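Local structure of K5 lyase (Enterobacteria phage k1-5, 2X3H) at residues A[388-399]-A[422-430]. The protein probably cleaves the K5 capsular polysaccharide of its bacterial host by a lyase mechanism, working as a homotrimer built like a viral tail spike. Residues are numbered along the deposited sequence; the frame is centred on the assembly and turned at random.
Sequences EVKHPGRRNDLL and APALGQYIG
Ala422 sets its methyl against Leu398 CD1 at 3.8 Å, while its CA-H points to Val389 O, 3.5 Å from CA. The ring of Pro423 follows, with CD against the same carbonyl and CG 3.7 Å from Lys390 NZ, which a chain bent at three torsions brings back over the proline. A water accepts from Ala424 N and donates to Val389 O and, weakly, to Lys390 O. Leu425 and Pro392 lie alongside, pointing in opposite directions, and Leu425 CD1 covers the buried Asp397 N, for which the model has no hydrogen-bond partner. Here the right-handed parallel beta-helix is ending: strand 386-389 still pairs in parallel with 419-422, but the 3-10 turn 423-425 reverses the chain, and Gly426 and Gln427, both facing Ala422, form a G1 bulge leading into strand 427-429, antiparallel to 419-422, which continues the sheet into a second subunit. Gln427, CG anti to the backbone N (chi1 -173°), extends its amide to the loop. OE1 takes a nearly straight bond (177°) from Leu398 N at 2.9 Å; NE2 donates to Asp397 OD1 at 3.0 Å, from the carboxylate face opposite Leu399 N, whose own bond closes an Asx turn. Asp397 OD2 salt-bridges Arg435 of the second subunit. Ile429 CD1 and Leu399 CD2 meet tip to tip, 3.9 Å apart.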
ATOM      1  N   GLU A 388      12.048   3.243  -8.022  1.00  4.85           N
ATOM      2  CA  GLU A 388      11.528   2.192  -8.888  1.00  6.06           C
ATOM      3  C   GLU A 388      10.403   2.745  -9.733  1.00  4.95           C
ATOM      4  O   GLU A 388       9.345   3.087  -9.215  1.00  4.69           O
ATOM      5  CB  GLU A 388      11.015   1.004  -8.071  1.00  8.38           C
ATOM      6  CG  GLU A 388      12.109   0.251  -7.370  1.00 12.54           C
ATOM      7  CD  GLU A 388      11.655  -1.140  -7.005  1.00 15.30           C
ATOM      8  OE1 GLU A 388      10.925  -1.283  -6.000  1.00 15.37           O
ATOM      9  OE2 GLU A 388      12.008  -2.083  -7.751  1.00 17.95           O
ATOM     10  N   VAL A 389      10.663   2.850 -11.035  1.00  4.22           N
ATOM     11  CA  VAL A 389       9.655   3.237 -12.010  1.00  5.34           C
ATOM     12  C   VAL A 389       8.881   1.963 -12.333  1.00  5.26           C
ATOM     13  O   VAL A 389       9.322   1.155 -13.153  1.00  6.13           O
ATOM     14  CB  VAL A 389      10.317   3.855 -13.259  1.00  4.73           C
ATOM     15  CG1 VAL A 389       9.276   4.221 -14.318  1.00  4.74           C
ATOM     16  CG2 VAL A 389      11.141   5.085 -12.868  1.00  6.20           C
ATOM     17  N   LYS A 390       7.749   1.770 -11.656  1.00  4.95           N
ATOM     18  CA  LYS A 390       7.031   0.487 -11.703  1.00  5.12           C
ATOM     19  C   LYS A 390       6.292   0.266 -13.020  1.00  5.53           C
ATOM     20  O   LYS A 390       6.111  -0.873 -13.451  1.00  6.56           O
ATOM     21  CB  LYS A 390       6.074   0.341 -10.522  1.00  8.00           C
ATOM     22  CG  LYS A 390       6.754   0.342  -9.152  1.00 10.73           C
ATOM     23  CD  LYS A 390       7.096  -1.053  -8.657  1.00 15.69           C
ATOM     24  CE  LYS A 390       8.296  -1.619  -9.381  1.00 17.78           C
ATOM     25  NZ  LYS A 390       7.894  -2.470 -10.542  1.00 20.28           N
ATOM     26  N   HIS A 391       5.857   1.363 -13.634  1.00  4.59           N
ATOM     27  CA  HIS A 391       5.425   1.316 -15.021  1.00  4.98           C
ATOM     28  C   HIS A 391       5.945   2.566 -15.725  1.00  5.66           C
ATOM     29  O   HIS A 391       5.831   3.666 -15.197  1.00  6.28           O
ATOM     30  CB  HIS A 391       3.912   1.177 -15.179  1.00  6.11           C
ATOM     31  CG  HIS A 391       3.514   0.850 -16.582  1.00  5.79           C
ATOM     32  ND1 HIS A 391       3.189  -0.423 -17.000  1.00  7.74           N
ATOM     33  CD2 HIS A 391       3.463   1.634 -17.683  1.00  5.22           C
ATOM     34  CE1 HIS A 391       2.936  -0.402 -18.300  1.00  2.60           C
ATOM     35  NE2 HIS A 391       3.095   0.835 -18.735  1.00  8.07           N
ATOM     36  N   PRO A 392       6.569   2.388 -16.894  1.00  5.42           N
ATOM     37  CA  PRO A 392       7.218   3.515 -17.567  1.00  6.04           C
ATOM     38  C   PRO A 392       6.298   4.407 -18.418  1.00  5.85           C
ATOM     39  O   PRO A 392       6.802   5.251 -19.166  1.00  6.16           O
ATOM     40  CB  PRO A 392       8.236   2.808 -18.473  1.00  5.47           C
ATOM     41  CG  PRO A 392       7.537   1.557 -18.867  1.00  6.60           C
ATOM     42  CD  PRO A 392       6.770   1.122 -17.621  1.00  6.20           C
ATOM     43  N   GLY A 393       4.978   4.226 -18.330  1.00  6.52           N
ATOM     44  CA  GLY A 393       4.082   4.948 -19.241  1.00  6.90           C
ATOM     45  C   GLY A 393       4.337   4.456 -20.656  1.00  7.53           C
ATOM     46  O   GLY A 393       4.419   3.239 -20.870  1.00  8.62           O
ATOM     47  N   ARG A 394       4.484   5.382 -21.618  1.00  7.18           N
ATOM     48  CA  ARG A 394       4.769   4.976 -23.015  1.00  6.57           C
ATOM     49  C   ARG A 394       6.259   4.931 -23.333  1.00  6.45           C
ATOM     50  O   ARG A 394       6.650   4.708 -24.482  1.00  7.78           O
ATOM     51  CB  ARG A 394       4.084   5.904 -24.027  1.00  7.63           C
ATOM     52  CG  ARG A 394       2.567   6.036 -23.856  1.00  7.70           C
ATOM     53  CD  ARG A 394       1.856   4.709 -23.991  1.00  7.78           C
ATOM     54  NE  ARG A 394       0.414   4.834 -23.756  1.00  8.20           N
ATOM     55  CZ  ARG A 394      -0.146   4.847 -22.548  1.00  8.26           C
ATOM     56  NH1 ARG A 394       0.611   4.748 -21.460  1.00  8.26           N
ATOM     57  NH2 ARG A 394      -1.465   4.948 -22.426  1.00  7.43           N
ATOM     58  N   ARG A 395       7.097   5.158 -22.329  1.00  4.97           N
ATOM     59  CA  ARG A 395       8.543   5.173 -22.568  1.00  5.56           C
ATOM     60  C   ARG A 395       9.071   3.749 -22.766  1.00  6.23           C
ATOM     61  O   ARG A 395       8.622   2.816 -22.103  1.00  6.75           O
ATOM     62  CB  ARG A 395       9.278   5.834 -21.405  1.00  5.32           C
ATOM     63  CG  ARG A 395       8.829   7.253 -21.160  1.00  5.68           C
ATOM     64  CD  ARG A 395       9.328   7.789 -19.821  1.00  5.65           C
ATOM     65  NE  ARG A 395       8.708   9.082 -19.555  1.00  5.44           N
ATOM     66  CZ  ARG A 395       7.481   9.252 -19.062  1.00  6.35           C
ATOM     67  NH1 ARG A 395       6.719   8.202 -18.750  1.00  5.59           N
ATOM     68  NH2 ARG A 395       7.014  10.493 -18.876  1.00  6.73           N
ATOM     69  N   ASN A 396      10.035   3.606 -23.672  1.00  7.26           N
ATOM     70  CA  ASN A 396      10.678   2.309 -23.947  1.00  7.98           C
ATOM     71  C   ASN A 396      12.103   2.216 -23.386  1.00  7.81           C
ATOM     72  O   ASN A 396      12.708   1.141 -23.402  1.00  8.55           O
ATOM     73  CB  ASN A 396      10.734   2.041 -25.456  1.00  8.86           C
ATOM     74  CG  ASN A 396       9.358   1.921 -26.093  1.00 10.34           C
ATOM     75  OD1 ASN A 396       8.432   1.386 -25.503  1.00 11.09           O
ATOM     76  ND2 ASN A 396       9.234   2.413 -27.314  1.00 12.78           N
ATOM     77  N   ASP A 397      12.623   3.332 -22.880  1.00  7.89           N
ATOM     78  CA  ASP A 397      14.021   3.426 -22.445  1.00  8.96           C
ATOM     79  C   ASP A 397      14.138   4.691 -21.608  1.00  8.76           C
ATOM     80  O   ASP A 397      13.818   5.778 -22.084  1.00 10.55           O
ATOM     81  CB  ASP A 397      14.905   3.525 -23.703  1.00  9.74           C
ATOM     82  CG  ASP A 397      16.407   3.624 -23.412  1.00 11.99           C
ATOM     83  OD1 ASP A 397      16.836   3.850 -22.261  1.00 10.61           O
ATOM     84  OD2 ASP A 397      17.186   3.510 -24.399  1.00 13.11           O
ATOM     85  N   LEU A 398      14.563   4.567 -20.353  1.00  7.77           N
ATOM     86  CA  LEU A 398      14.619   5.745 -19.495  1.00  8.51           C
ATOM     87  C   LEU A 398      15.796   6.656 -19.818  1.00  7.96           C
ATOM     88  O   LEU A 398      15.919   7.719 -19.228  1.00  7.99           O
ATOM     89  CB  LEU A 398      14.640   5.360 -18.015  1.00 10.48           C
ATOM     90  CG  LEU A 398      13.374   4.732 -17.415  1.00 11.13           C
ATOM     91  CD1 LEU A 398      13.436   4.817 -15.926  1.00 10.60           C
ATOM     92  CD2 LEU A 398      12.092   5.371 -17.919  1.00 11.37           C
ATOM     93  N   LEU A 399      16.634   6.246 -20.773  1.00  8.28           N
ATOM     94  CA  LEU A 399      17.849   6.991 -21.098  1.00  9.13           C
ATOM     95  C   LEU A 399      17.830   7.624 -22.487  1.00 10.35           C
ATOM     96  O   LEU A 399      18.740   8.377 -22.838  1.00 11.19           O
ATOM     97  CB  LEU A 399      19.087   6.105 -20.924  1.00  9.79           C
ATOM     98  CG  LEU A 399      19.335   5.618 -19.491  1.00 10.44           C
ATOM     99  CD1 LEU A 399      20.557   4.697 -19.474  1.00 11.39           C
ATOM    100  CD2 LEU A 399      19.519   6.798 -18.542  1.00 11.01           C
ATOM    101  N   ALA A 422      13.703   0.357 -13.856  1.00  5.24           N
ATOM    102  CA  ALA A 422      12.423   0.274 -14.590  1.00  5.79           C
ATOM    103  C   ALA A 422      12.242  -1.177 -15.039  1.00  5.86           C
ATOM    104  O   ALA A 422      12.592  -1.533 -16.177  1.00  5.78           O
ATOM    105  CB  ALA A 422      12.436   1.191 -15.787  1.00  5.80           C
ATOM    106  N   PRO A 423      11.713  -2.023 -14.138  1.00  5.95           N
ATOM    107  CA  PRO A 423      11.653  -3.472 -14.393  1.00  5.42           C
ATOM    108  C   PRO A 423      10.889  -3.869 -15.677  1.00  5.10           C
ATOM    109  O   PRO A 423      11.297  -4.816 -16.338  1.00  4.82           O
ATOM    110  CB  PRO A 423      10.991  -4.036 -13.125  1.00  6.89           C
ATOM    111  CG  PRO A 423      11.237  -2.968 -12.055  1.00  8.95           C
ATOM    112  CD  PRO A 423      11.178  -1.664 -12.809  1.00  6.13           C
ATOM    113  N   ALA A 424       9.811  -3.163 -16.042  1.00  4.87           N
ATOM    114  CA  ALA A 424       9.074  -3.518 -17.274  1.00  4.42           C
ATOM    115  C   ALA A 424       9.944  -3.397 -18.511  1.00  3.66           C
ATOM    116  O   ALA A 424       9.709  -4.073 -19.528  1.00  5.84           O
ATOM    117  CB  ALA A 424       7.826  -2.654 -17.444  1.00  4.25           C
ATOM    118  N   LEU A 425      10.935  -2.511 -18.430  1.00  4.33           N
ATOM    119  CA  LEU A 425      11.881  -2.275 -19.522  1.00  4.54           C
ATOM    120  C   LEU A 425      13.142  -3.118 -19.379  1.00  4.35           C
ATOM    121  O   LEU A 425      14.073  -2.989 -20.185  1.00  5.27           O
ATOM    122  CB  LEU A 425      12.300  -0.800 -19.525  1.00  4.50           C
ATOM    123  CG  LEU A 425      11.160   0.215 -19.708  1.00  5.23           C
ATOM    124  CD1 LEU A 425      11.701   1.649 -19.754  1.00  5.50           C
ATOM    125  CD2 LEU A 425      10.307  -0.093 -20.964  1.00  6.11           C
ATOM    126  N   GLY A 426      13.221  -3.899 -18.307  1.00  4.99           N
ATOM    127  CA  GLY A 426      14.430  -4.668 -18.036  1.00  4.65           C
ATOM    128  C   GLY A 426      15.644  -3.791 -17.775  1.00  5.25           C
ATOM    129  O   GLY A 426      16.770  -4.219 -18.015  1.00  5.43           O
ATOM    130  N   GLN A 427      15.424  -2.579 -17.247  1.00  4.97           N
ATOM    131  CA  GLN A 427      16.470  -1.549 -17.210  1.00  6.34           C
ATOM    132  C   GLN A 427      16.860  -1.198 -15.784  1.00  5.95           C
ATOM    133  O   GLN A 427      16.013  -0.778 -14.998  1.00  6.62           O
ATOM    134  CB  GLN A 427      15.986  -0.287 -17.927  1.00  8.50           C
ATOM    135  CG  GLN A 427      17.034   0.774 -18.085  1.00 11.82           C
ATOM    136  CD  GLN A 427      16.632   1.808 -19.109  1.00 13.73           C
ATOM    137  OE1 GLN A 427      15.441   2.055 -19.323  1.00 15.60           O
ATOM    138  NE2 GLN A 427      17.622   2.419 -19.752  1.00 15.35           N
ATOM    139  N   TYR A 428      18.147  -1.365 -15.473  1.00  4.80           N
ATOM    140  CA  TYR A 428      18.677  -1.163 -14.119  1.00  4.84           C
ATOM    141  C   TYR A 428      19.820  -0.161 -14.184  1.00  5.29           C
ATOM    142  O   TYR A 428      20.858  -0.439 -14.804  1.00  7.29           O
ATOM    143  CB  TYR A 428      19.117  -2.518 -13.524  1.00  4.99           C
ATOM    144  CG  TYR A 428      17.966  -3.498 -13.534  1.00  5.72           C
ATOM    145  CD1 TYR A 428      16.998  -3.474 -12.534  1.00  6.73           C
ATOM    146  CD2 TYR A 428      17.814  -4.410 -14.580  1.00  5.90           C
ATOM    147  CE1 TYR A 428      15.914  -4.337 -12.561  1.00  6.61           C
ATOM    148  CE2 TYR A 428      16.729  -5.287 -14.616  1.00  6.61           C
ATOM    149  CZ  TYR A 428      15.784  -5.248 -13.609  1.00  6.09           C
ATOM    150  OH  TYR A 428      14.693  -6.115 -13.612  1.00  8.06           O
ATOM    151  N   ILE A 429      19.611   1.023 -13.598  1.00  4.32           N
ATOM    152  CA  ILE A 429      20.559   2.135 -13.746  1.00  4.63           C
ATOM    153  C   ILE A 429      21.161   2.517 -12.403  1.00  4.29           C
ATOM    154  O   ILE A 429      20.543   3.234 -11.609  1.00  4.21           O
ATOM    155  CB  ILE A 429      19.914   3.389 -14.416  1.00  5.47           C
ATOM    156  CG1 ILE A 429      19.128   2.977 -15.669  1.00  6.96           C
ATOM    157  CG2 ILE A 429      20.990   4.415 -14.769  1.00  6.39           C
ATOM    158  CD1 ILE A 429      18.135   4.031 -16.153  1.00 10.02           C
ATOM    159  N   GLY A 430      22.379   2.039 -12.164  1.00  3.77           N
ATOM    160  CA  GLY A 430      23.089   2.339 -10.916  1.00  3.75           C
ATOM    161  C   GLY A 430      23.008   1.242  -9.870  1.00  5.30           C
ATOM    162  O   GLY A 430      22.026   0.490  -9.802  1.00  4.24           O
TER
HETATM  163  O   HOH W   1       8.541  -0.875 -14.915  1.00  7.37           O